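Putative sugar kinase PH1459 (PDB 3EWM) probably phosphorylates a sugar, perhaps fructose, at the expense of ATP, as a member of the PfkB family of carbohydrate kinases. Local coordinates at residues 216-220 with 231-235. Residue numbers count along the deposited sequence, not the author numbering.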
loop_
_atom_site.group_PDB
_atom_site.type_symbol
_atom_site.label_atom_id
_atom_site.label_comp_id
_atom_site.label_asym_id
_atom_site.label_seq_id
_atom_site.Cartn_x
_atom_site.Cartn_y
_atom_site.Cartn_z
ATOM N N LEU A 216 -18.492 17.401 -17.884
ATOM C CA LEU A 216 -17.717 17.783 -19.058
ATOM C C LEU A 216 -16.375 18.398 -18.634
ATOM O O LEU A 216 -15.818 19.253 -19.320
ATOM C CB LEU A 216 -18.564 18.690 -19.975
ATOM C CG LEU A 216 -20.055 18.329 -20.177
ATOM C CD1 LEU A 216 -20.862 19.480 -20.769
ATOM C CD2 LEU A 216 -20.294 17.042 -21.002
ATOM N N GLY A 217 -15.854 17.920 -17.503
ATOM C CA GLY A 217 -14.593 18.395 -16.939
ATOM C C GLY A 217 -14.681 19.828 -16.425
ATOM O O GLY A 217 -15.635 20.184 -15.730
ATOM N N PRO A 218 -13.671 20.659 -16.764
ATOM C CA PRO A 218 -13.683 22.105 -16.484
ATOM C C PRO A 218 -14.819 22.878 -17.159
ATOM O O PRO A 218 -15.225 23.919 -16.640
ATOM C CB PRO A 218 -12.321 22.582 -17.021
ATOM C CG PRO A 218 -11.455 21.337 -16.988
ATOM C CD PRO A 218 -12.401 20.238 -17.392
ATOM N N LYS A 219 -15.326 22.384 -18.288
ATOM C CA LYS A 219 -16.380 23.075 -19.051
ATOM C C LYS A 219 -17.723 23.137 -18.313
ATOM O O LYS A 219 -18.559 24.000 -18.584
ATOM C CB LYS A 219 -16.587 22.409 -20.407
ATOM C CG LYS A 219 -15.348 22.396 -21.289
ATOM C CD LYS A 219 -15.699 22.002 -22.714
ATOM C CE LYS A 219 -14.449 21.644 -23.521
ATOM N NZ LYS A 219 -14.073 20.205 -23.404
ATOM N N GLY A 220 -17.920 22.222 -17.376
ATOM C CA GLY A 220 -19.147 22.194 -16.606
ATOM C C GLY A 220 -19.780 20.830 -16.710
ATOM O O GLY A 220 -19.083 19.827 -16.758
ATOM N N ASP A 231 -27.914 22.121 -19.682
ATOM C CA ASP A 231 -26.484 22.334 -19.669
ATOM C C ASP A 231 -26.103 23.394 -18.657
ATOM O O ASP A 231 -26.719 24.459 -18.598
ATOM C CB ASP A 231 -25.918 22.604 -21.071
ATOM C CG ASP A 231 -25.471 21.316 -21.767
ATOM O OD1 ASP A 231 -24.253 21.106 -21.955
ATOM O OD2 ASP A 231 -26.334 20.484 -22.088
ATOM N N VAL A 232 -25.105 23.074 -17.837
ATOM C CA VAL A 232 -24.624 23.986 -16.810
ATOM C C VAL A 232 -23.146 24.283 -17.066
ATOM O O VAL A 232 -22.277 23.508 -16.647
ATOM C CB VAL A 232 -24.827 23.411 -15.376
ATOM C CG1 VAL A 232 -24.518 24.477 -14.327
ATOM C CG2 VAL A 232 -26.267 22.884 -15.175
ATOM N N PRO A 233 -22.846 25.397 -17.774
ATOM C CA PRO A 233 -21.441 25.724 -17.965
ATOM C C PRO A 233 -20.816 26.109 -16.646
ATOM O O PRO A 233 -21.496 26.615 -15.751
ATOM C CB PRO A 233 -21.462 26.927 -18.926
ATOM C CG PRO A 233 -22.823 27.476 -18.864
ATOM C CD PRO A 233 -23.746 26.368 -18.431
ATOM N N SER A 234 -19.528 25.842 -16.516
ATOM C CA SER A 234 -18.830 26.136 -15.280
ATOM C C SER A 234 -18.688 27.637 -15.083
ATOM O O SER A 234 -18.683 28.420 -16.040
ATOM C CB SER A 234 -17.466 25.471 -15.265
ATOM O OG SER A 234 -16.764 25.833 -16.438
ATOM N N TYR A 235 -18.605 28.023 -13.821
ATOM C CA TYR A 235 -18.207 29.367 -13.473
ATOM C C TYR A 235 -16.733 29.545 -13.803
ATOM O O TYR A 235 -15.944 28.589 -13.722
ATOM C CB TYR A 235 -18.517 29.644 -12.001
ATOM C CG TYR A 235 -19.887 30.271 -11.814
ATOM C CD1 TYR A 235 -20.180 31.027 -10.678
ATOM C CD2 TYR A 235 -20.877 30.147 -12.804
ATOM C CE1 TYR A 235 -21.432 31.618 -10.515
ATOM C CE2 TYR A 235 -22.126 30.733 -12.658
ATOM C CZ TYR A 235 -22.396 31.471 -11.511
ATOM O OH TYR A 235 -23.634 32.055 -11.355
#
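How a tight turn is held by a neighbouring strand is well illustrated at the edge of the large sheet of this ribokinase-like fold, where the turn between antiparallel strands 211-215 and 220-225 meets the end of the outermost strand, 228-233, which pairs with 220-225. Leu216 opens the turn, its N donating a hydrogen bond to Gly220 O at 2.7 Å, and its CD1 lies 3.9 Å from Asp231 OD1; the Asp231 carboxylate is otherwise engaged in a salt bridge with Arg222. Gly217 has a positive phi, which favours glycine, and a CB here would collide with Pro218 CD. Pro218 and Lys219 then offer successive carbonyls to Ser234. Pro218 O accepts a very short 2.5 Å hydrogen bond from Ser234 OG, the side chain being in the p rotamer. The CA-to-CB bond of Lys219 points away from 231-235, yet Lys219 O accepts a hydrogen bond from Ser234 N at 2.9 Å, continuing the backbone pairing past the strand's end, and a CA-H...O contact from Pro233 CA at 3.4 Å. Gly220, an ATP-binding residue, begins strand 220-225 as an antiparallel non-hydrogen-bonded pair with Pro233. A CB here would lie only 2.2 Å from Val232 O; without one, Gly220 CA approaches that oxygen to 3.4 Å in a second CA-H...O contact.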